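Uncharacterized protein AF_1796 (Archaeoglobus fulgidus, PDB 1VIM) is of unknown function but belongs to the PHI subfamily of SIS proteins, and so may be a sugar-phosphate isomerase or bind a carbohydrate derivative. Local coordinates at residues Ala47-Val52 with Thr75-Gly80; Pro85-Gln90 with Lys113-Lys118. One frame throughout, in Å; residues are numbered along the deposited sequence.

Contact 1: Ala47-Val52 with Thr75-Gly80; sequences ARSIFV and TVYVVG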
ATOM      1  N   ALA A  47      -1.097   3.566 -26.372  1.00 12.81           N
ATOM      2  CA  ALA A  47      -0.584   2.409 -25.674  1.00 11.58           C
ATOM      3  C   ALA A  47      -1.667   1.347 -25.491  1.00 11.02           C
ATOM      4  O   ALA A  47      -2.857   1.659 -25.366  1.00 11.85           O
ATOM      5  CB  ALA A  47      -0.097   2.854 -24.334  1.00 12.68           C
ATOM      6  N   ARG A  48      -1.251   0.100 -25.409  1.00 10.16           N
ATOM      7  CA  ARG A  48      -2.159  -0.953 -24.981  1.00 10.36           C
ATOM      8  C   ARG A  48      -2.648  -0.704 -23.558  1.00 11.09           C
ATOM      9  O   ARG A  48      -3.843  -0.745 -23.289  1.00 11.92           O
ATOM     10  CB  ARG A  48      -1.431  -2.278 -25.056  1.00 11.40           C
ATOM     11  CG  ARG A  48      -2.230  -3.460 -24.559  1.00 11.15           C
ATOM     12  CD  ARG A  48      -1.431  -4.779 -24.524  1.00 12.36           C
ATOM     13  NE  ARG A  48      -0.587  -4.777 -23.336  1.00 13.33           N
ATOM     14  CZ  ARG A  48      -0.454  -5.785 -22.483  1.00 14.05           C
ATOM     15  NH1 ARG A  48      -1.048  -6.969 -22.702  1.00 15.60           N
ATOM     16  NH2 ARG A  48       0.289  -5.592 -21.387  1.00 15.67           N
ATOM     17  N   SER A  49      -1.705  -0.451 -22.649  1.00  9.37           N
ATOM     18  CA  SER A  49      -2.034  -0.096 -21.276  1.00 10.16           C
ATOM     19  C   SER A  49      -0.956   0.807 -20.723  1.00  9.45           C
ATOM     20  O   SER A  49       0.129   0.901 -21.289  1.00  9.68           O
ATOM     21  CB  SER A  49      -2.206  -1.308 -20.373  1.00 12.60           C
ATOM     22  OG  SER A  49      -2.866  -2.397 -20.956  0.65 15.09           O
ATOM     23  N   ILE A  50      -1.301   1.515 -19.650  1.00  9.08           N
ATOM     24  CA  ILE A  50      -0.448   2.522 -19.052  1.00  8.52           C
ATOM     25  C   ILE A  50      -0.025   2.009 -17.688  1.00  8.20           C
ATOM     26  O   ILE A  50      -0.847   1.525 -16.905  1.00  8.62           O
ATOM     27  CB  ILE A  50      -1.198   3.874 -18.906  1.00  8.84           C
ATOM     28  CG1 ILE A  50      -1.715   4.331 -20.279  1.00 11.01           C
ATOM     29  CG2 ILE A  50      -0.291   4.929 -18.256  1.00 10.99           C
ATOM     30  CD1 ILE A  50      -3.189   4.641 -20.297  1.00 15.33           C
ATOM     31  N   PHE A  51       1.273   2.122 -17.424  1.00  7.17           N
ATOM     32  CA  PHE A  51       1.816   1.784 -16.125  1.00  7.61           C
ATOM     33  C   PHE A  51       2.394   3.051 -15.534  1.00  8.22           C
ATOM     34  O   PHE A  51       2.996   3.855 -16.283  1.00  9.02           O
ATOM     35  CB  PHE A  51       2.930   0.745 -16.269  1.00  8.07           C
ATOM     36  CG  PHE A  51       2.458  -0.632 -16.694  1.00  8.10           C
ATOM     37  CD1 PHE A  51       1.915  -0.869 -17.963  1.00 10.25           C
ATOM     38  CD2 PHE A  51       2.607  -1.721 -15.837  1.00  8.77           C
ATOM     39  CE1 PHE A  51       1.492  -2.146 -18.331  1.00  9.12           C
ATOM     40  CE2 PHE A  51       2.222  -2.995 -16.215  1.00  9.14           C
ATOM     41  CZ  PHE A  51       1.649  -3.210 -17.439  1.00  8.76           C
ATOM     42  N   VAL A  52       2.252   3.250 -14.219  1.00  7.67           N
ATOM     43  CA  VAL A  52       2.805   4.457 -13.589  1.00  8.07           C
ATOM     44  C   VAL A  52       3.741   4.098 -12.452  1.00  8.06           C
ATOM     45  O   VAL A  52       3.560   3.057 -11.782  1.00  8.83           O
ATOM     46  CB  VAL A  52       1.728   5.426 -13.076  1.00  8.48           C
ATOM     47  CG1 VAL A  52       0.724   5.729 -14.176  1.00 10.09           C
ATOM     48  CG2 VAL A  52       1.072   4.875 -11.814  1.00 12.05           C
ATOM     49  N   THR A  75      -6.923   1.525 -19.463  1.00  9.99           N
ATOM     50  CA  THR A  75      -6.395   0.366 -18.769  1.00  9.82           C
ATOM     51  C   THR A  75      -5.052   0.792 -18.176  1.00  8.39           C
ATOM     52  O   THR A  75      -4.096   1.093 -18.895  1.00  9.77           O
ATOM     53  CB  THR A  75      -6.195  -0.795 -19.738  1.00 11.10           C
ATOM     54  OG1 THR A  75      -7.484  -1.159 -20.262  1.00 13.92           O
ATOM     55  CG2 THR A  75      -5.719  -2.025 -19.002  1.00 12.12           C
ATOM     56  N   VAL A  76      -4.999   0.833 -16.853  1.00  8.61           N
ATOM     57  CA  VAL A  76      -3.874   1.462 -16.166  1.00  7.76           C
ATOM     58  C   VAL A  76      -3.505   0.668 -14.919  1.00  7.05           C
ATOM     59  O   VAL A  76      -4.355   0.080 -14.265  1.00  8.57           O
ATOM     60  CB  VAL A  76      -4.178   2.953 -15.842  1.00  8.67           C
ATOM     61  CG1 VAL A  76      -5.437   3.099 -15.029  1.00  9.68           C
ATOM     62  CG2 VAL A  76      -3.002   3.668 -15.196  1.00  9.29           C
ATOM     63  N   TYR A  77      -2.220   0.707 -14.584  1.00  7.41           N
ATOM     64  CA  TYR A  77      -1.684  -0.007 -13.413  1.00  7.74           C
ATOM     65  C   TYR A  77      -0.616   0.822 -12.763  1.00  7.72           C
ATOM     66  O   TYR A  77       0.033   1.646 -13.400  1.00  8.19           O
ATOM     67  CB  TYR A  77      -1.046  -1.331 -13.832  1.00  8.98           C
ATOM     68  CG  TYR A  77      -1.937  -2.178 -14.676  1.00  9.45           C
ATOM     69  CD1 TYR A  77      -2.983  -2.894 -14.116  1.00 10.99           C
ATOM     70  CD2 TYR A  77      -1.717  -2.258 -16.068  1.00 11.90           C
ATOM     71  CE1 TYR A  77      -3.825  -3.702 -14.996  1.00 13.65           C
ATOM     72  CE2 TYR A  77      -2.512  -3.020 -16.884  1.00 13.97           C
ATOM     73  CZ  TYR A  77      -3.536  -3.700 -16.361  1.00 13.20           C
ATOM     74  OH  TYR A  77      -4.222  -4.464 -17.307  1.00 16.88           O
ATOM     75  N   VAL A  78      -0.394   0.513 -11.489  1.00  7.23           N
ATOM     76  CA  VAL A  78       0.730   1.082 -10.737  1.00  7.00           C
ATOM     77  C   VAL A  78       1.806   0.006 -10.589  1.00  7.58           C
ATOM     78  O   VAL A  78       1.533  -1.111 -10.105  1.00  7.69           O
ATOM     79  CB  VAL A  78       0.264   1.489  -9.337  1.00  7.44           C
ATOM     80  CG1 VAL A  78       1.431   2.092  -8.525  1.00  7.32           C
ATOM     81  CG2 VAL A  78      -0.866   2.479  -9.425  1.00  8.30           C
ATOM     82  N   VAL A  79       3.039   0.335 -10.969  1.00  7.07           N
ATOM     83  CA  VAL A  79       4.132  -0.636 -10.863  1.00  8.28           C
ATOM     84  C   VAL A  79       4.284  -1.109  -9.430  1.00  8.55           C
ATOM     85  O   VAL A  79       4.251  -0.304  -8.497  1.00  9.66           O
ATOM     86  CB  VAL A  79       5.481  -0.061 -11.389  1.00  7.89           C
ATOM     87  CG1 VAL A  79       6.638  -1.042 -11.129  1.00  8.86           C
ATOM     88  CG2 VAL A  79       5.376   0.272 -12.863  1.00  9.17           C
ATOM     89  N   GLY A  80       4.407  -2.425  -9.270  1.00  8.26           N
ATOM     90  CA  GLY A  80       4.589  -3.023  -7.950  1.00  9.42           C
ATOM     91  C   GLY A  80       3.327  -3.394  -7.198  1.00  9.03           C
ATOM     92  O   GLY A  80       3.410  -4.102  -6.192  1.00 11.54           O
TER
HETATM   93  O   HOH W   1      -5.636   1.946 -22.103  1.00 18.15           O
HETATM   94  O   HOH W   2      -2.934  -4.801 -19.850  1.00 23.77           O

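Contact 2: Pro85-Gln90 with Lys113-Lys118; sequences PRITDQ and KDIGSK. With FMT (formic acid), chain G.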
ATOM      1  N   PRO A  85      -0.154  -6.561 -14.194  1.00  7.73           N
ATOM      2  CA  PRO A  85       0.379  -7.674 -14.975  1.00  8.39           C
ATOM      3  C   PRO A  85       1.720  -7.323 -15.631  1.00  7.63           C
ATOM      4  O   PRO A  85       2.229  -6.208 -15.470  1.00  8.64           O
ATOM      5  CB  PRO A  85      -0.701  -7.848 -16.043  1.00  9.39           C
ATOM      6  CG  PRO A  85      -1.090  -6.401 -16.387  1.00  9.12           C
ATOM      7  CD  PRO A  85      -1.081  -5.720 -14.980  1.00  6.93           C
ATOM      8  N   ARG A  86       2.262  -8.303 -16.360  1.00  8.58           N
ATOM      9  CA  ARG A  86       3.488  -8.114 -17.127  1.00  9.27           C
ATOM     10  C   ARG A  86       3.430  -6.881 -18.036  1.00  9.19           C
ATOM     11  O   ARG A  86       2.523  -6.744 -18.867  1.00 10.03           O
ATOM     12  CB  ARG A  86       3.670  -9.370 -18.000  1.00 11.73           C
ATOM     13  CG  ARG A  86       4.850  -9.296 -18.905  1.00 14.28           C
ATOM     14  CD  ARG A  86       4.957 -10.475 -19.874  1.00 16.75           C
ATOM     15  NE  ARG A  86       5.339 -11.695 -19.168  1.00 18.20           N
ATOM     16  CZ  ARG A  86       6.596 -12.048 -18.895  1.00 19.02           C
ATOM     17  NH1 ARG A  86       7.610 -11.277 -19.247  1.00 19.69           N
ATOM     18  NH2 ARG A  86       6.834 -13.176 -18.240  1.00 19.24           N
ATOM     19  N   ILE A  87       4.412  -6.007 -17.926  1.00  8.83           N
ATOM     20  CA  ILE A  87       4.512  -4.915 -18.896  1.00  8.71           C
ATOM     21  C   ILE A  87       5.098  -5.443 -20.230  1.00 10.07           C
ATOM     22  O   ILE A  87       5.923  -6.364 -20.243  1.00 10.49           O
ATOM     23  CB  ILE A  87       5.353  -3.747 -18.323  1.00  8.71           C
ATOM     24  CG1 ILE A  87       5.118  -2.460 -19.131  1.00 10.02           C
ATOM     25  CG2 ILE A  87       6.854  -4.135 -18.234  1.00  9.59           C
ATOM     26  CD1 ILE A  87       5.755  -1.205 -18.505  1.00  9.72           C
ATOM     27  N   THR A  88       4.655  -4.871 -21.342  1.00  9.51           N
ATOM     28  CA  THR A  88       5.061  -5.364 -22.656  1.00  9.03           C
ATOM     29  C   THR A  88       5.512  -4.222 -23.547  1.00  9.40           C
ATOM     30  O   THR A  88       5.341  -3.038 -23.218  1.00  9.33           O
ATOM     31  CB  THR A  88       3.875  -6.074 -23.382  1.00 10.33           C
ATOM     32  OG1 THR A  88       2.907  -5.093 -23.805  1.00 10.21           O
ATOM     33  CG2 THR A  88       3.186  -7.096 -22.479  1.00 11.12           C
ATOM     34  N   ASP A  89       5.994  -4.592 -24.736  1.00  9.81           N
ATOM     35  CA  ASP A  89       6.449  -3.611 -25.713  1.00 10.00           C
ATOM     36  C   ASP A  89       5.319  -2.806 -26.395  1.00 10.07           C
ATOM     37  O   ASP A  89       5.620  -1.957 -27.254  1.00 13.56           O
ATOM     38  CB  ASP A  89       7.403  -4.258 -26.736  1.00 10.85           C
ATOM     39  CG  ASP A  89       6.745  -5.308 -27.605  1.00 13.08           C
ATOM     40  OD1 ASP A  89       5.498  -5.384 -27.670  1.00 14.20           O
ATOM     41  OD2 ASP A  89       7.454  -6.095 -28.289  1.00 14.13           O
ATOM     42  N   GLN A  90       4.057  -3.035 -26.022  1.00  9.76           N
ATOM     43  CA  GLN A  90       2.966  -2.196 -26.507  1.00  9.57           C
ATOM     44  C   GLN A  90       2.489  -1.189 -25.469  1.00  8.86           C
ATOM     45  O   GLN A  90       1.537  -0.433 -25.726  1.00  9.16           O
ATOM     46  CB  GLN A  90       1.776  -3.052 -26.918  1.00  9.17           C
ATOM     47  CG  GLN A  90       2.091  -3.983 -28.091  1.00 10.41           C
ATOM     48  CD  GLN A  90       0.831  -4.470 -28.758  1.00 10.88           C
ATOM     49  OE1 GLN A  90      -0.256  -4.410 -28.182  1.00 11.95           O
ATOM     50  NE2 GLN A  90       0.966  -4.910 -30.006  1.00 11.45           N
ATOM     51  N   LYS A 113      12.272  -0.146 -20.607  1.00 10.81           N
ATOM     52  CA  LYS A 113      12.833   0.218 -21.906  1.00 12.38           C
ATOM     53  C   LYS A 113      13.447  -1.008 -22.578  1.00 12.84           C
ATOM     54  O   LYS A 113      13.271  -1.221 -23.794  1.00 14.23           O
ATOM     55  CB  LYS A 113      13.879   1.326 -21.755  1.00 13.10           C
ATOM     56  CG  LYS A 113      13.336   2.744 -21.517  1.00 16.52           C
ATOM     57  CD  LYS A 113      12.343   3.232 -22.585  1.00 19.69           C
ATOM     58  CE  LYS A 113      12.977   3.392 -23.978  1.00 22.35           C
ATOM     59  NZ  LYS A 113      11.980   3.754 -25.056  1.00 27.72           N
ATOM     60  N   ASP A 114      14.111  -1.860 -21.805  1.00 12.18           N
ATOM     61  CA  ASP A 114      14.691  -3.094 -22.369  1.00 13.81           C
ATOM     62  C   ASP A 114      13.631  -4.080 -22.866  1.00 13.60           C
ATOM     63  O   ASP A 114      13.816  -4.758 -23.878  1.00 15.66           O
ATOM     64  CB  ASP A 114      15.580  -3.770 -21.351  1.00 16.17           C
ATOM     65  CG  ASP A 114      16.877  -3.021 -21.116  1.00 20.94           C
ATOM     66  OD1 ASP A 114      17.249  -2.136 -21.918  1.00 23.02           O
ATOM     67  OD2 ASP A 114      17.579  -3.258 -20.131  1.00 26.26           O
ATOM     68  N   ILE A 115      12.498  -4.146 -22.164  1.00 11.83           N
ATOM     69  CA  ILE A 115      11.330  -4.918 -22.619  1.00 12.20           C
ATOM     70  C   ILE A 115      10.730  -4.329 -23.900  1.00 12.34           C
ATOM     71  O   ILE A 115      10.117  -5.045 -24.715  1.00 13.70           O
ATOM     72  CB  ILE A 115      10.287  -4.988 -21.474  1.00 11.37           C
ATOM     73  CG1 ILE A 115      10.847  -5.923 -20.384  1.00 13.32           C
ATOM     74  CG2 ILE A 115       8.905  -5.405 -22.014  1.00 13.59           C
ATOM     75  CD1 ILE A 115      10.093  -5.842 -19.065  1.00 12.51           C
ATOM     76  N   GLY A 116      10.896  -3.019 -24.060  1.00 11.75           N
ATOM     77  CA  GLY A 116      10.425  -2.300 -25.221  1.00 11.46           C
ATOM     78  C   GLY A 116       9.225  -1.394 -25.005  1.00 11.66           C
ATOM     79  O   GLY A 116       8.695  -0.835 -25.953  1.00 12.89           O
ATOM     80  N   SER A 117       8.771  -1.262 -23.763  1.00 11.04           N
ATOM     81  CA  SER A 117       7.774  -0.258 -23.443  1.00 10.57           C
ATOM     82  C   SER A 117       8.263   1.136 -23.791  1.00 10.51           C
ATOM     83  O   SER A 117       9.464   1.418 -23.726  1.00 12.14           O
ATOM     84  CB  SER A 117       7.455  -0.351 -21.943  1.00 11.18           C
ATOM     85  OG  SER A 117       6.563   0.677 -21.469  0.65 14.75           O
ATOM     86  N   LYS A 118       7.332   2.025 -24.105  1.00 10.60           N
ATOM     87  CA  LYS A 118       7.666   3.440 -24.204  1.00 11.77           C
ATOM     88  C   LYS A 118       7.676   4.072 -22.804  1.00 10.88           C
ATOM     89  O   LYS A 118       7.128   3.498 -21.848  1.00 10.78           O
ATOM     90  CB  LYS A 118       6.698   4.165 -25.150  1.00 12.03           C
ATOM     91  CG  LYS A 118       6.905   3.701 -26.621  1.00 13.18           C
ATOM     92  CD  LYS A 118       6.037   4.437 -27.581  1.00 15.20           C
ATOM     93  CE  LYS A 118       6.225   3.881 -28.983  1.00 16.72           C
ATOM     94  NZ  LYS A 118       5.445   4.727 -29.941  1.00 20.80           N
TER
HETATM   95  C   FMT G 188       5.507  -5.445 -14.613  1.00 11.02           C
HETATM   96  O1  FMT G 188       5.947  -6.238 -15.448  1.00 10.41           O
HETATM   97  O2  FMT G 188       5.969  -5.269 -13.474  1.00 10.28           O

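Contact 1: Ala47-Val52 with Thr75-Gly80
V52 and V78 press together through their CG2 methyls, 3.9 Å apart, on the side of the sheet where I50 meets V76. A chi1 of -52° sets V52 CG1 anti to the carbonyl carbon, which leaves CG2 between the backbone N and that carbon, where it also touches Y77 O at 3.7 Å. From helix 56-71, A62 and A66 pack on V52, A66 and M70 on V76, and compact beta-branched residues suit this tight layer between strand and helix. The segments carry the two parallel strands, 50-53 and 76-78, that helix 56-71 links in a beta-alpha-beta unit. I50 N bonds to T75 O, Y77 N to I50 O (2.8 Å), V52 N to Y77 O, and V79 N to V52 O.

On the F51 side Y77 CD2 lies 3.8 Å above one face of the phenylalanine ring, toward its rim, the two ring planes meeting at 50°. An alanine at F51 would probably leave a gap beneath Y77 CD2 and let the tyrosine ring shift. Toward R48 and T75, which are exposed, waters enter: one bridges S49 OG (2.6 Å) and Y77 OH, another accepts from T75 N and donates weakly to R48 O. The R48 guanidinium forms a salt bridge with D91.

Contact 2: Pro85-Gln90 with Lys113-Lys118
I87 reaches S117 and I115 by two branches: CG1 is anti to the backbone N (chi1 -163°) and CD1 continues the extended line (chi2 172°), while CG2 sits between the backbone N and the carbonyl carbon. CD1 thereby comes to 3.9 Å from S117 CB, and CG2 meets I115 CD1 at 3.8 Å. The partner segment holds the end of helix 103-115, closed by a Schellman motif whose C-prime residue G116 has positive phi, with S117 N bonded to A112 O and, weakly, G116 N to K113 O.

No hydrogen bond joins the two segments; they fit by shape. The second branch of I115, CG2, lies 3.6 Å from I87 O and also touches T88 CA, a methyl laid against the loop backbone, for which a branched side chain offers a second arm besides CD1. Beside it S117 CB rests against T88 O at 3.6 Å, a spot suited to a small side chain. D89 brings its CB to 3.5 Å from I115 O, while its carboxylate leads away on the exposed side. Glycine fits position 116 twice over: a CB there would clash with D89 CB, and would also jam against I115 O.

Within the loop T88 forms an ST turn, its OG1 accepting from Q90 N at 3.2 Å, and T88 N bonds to D91. A second subunit packs here too, its L195 on I87 and its V194 on I115, while R86 NE and NH2 bond to the carbonyls of A190 and E189 of that subunit. A formic acid, probably from the crystallisation liquor, bridges the interface: it bonds to V194 N and L195 N of the second subunit, and its O1 accepts from I87 N at 2.9 Å with an N-H...O angle of 164°.

Contact 1 closes before contact 2 opens along the chain, and their centres lie about 10 Å apart within the SIS domain. The loop holding 85-90 leaves strand 76-78, on the sheet edge within this chain, and returns to strand 92-96, beyond 50-53; helix 103-115 then leads into the next parallel strand, 118-123. The start of segment 85-90 lies against contact 1, and its later residues, from I87, meet 113-118. The contacts touch directly: P85 CD lies against Y77 CE1, P85 O against F51 CE2, and R48 N probably bonds to Q90 O. Both also meet the second subunit, so the edge strand 76-78 and the loop after it both take part in the subunit interface.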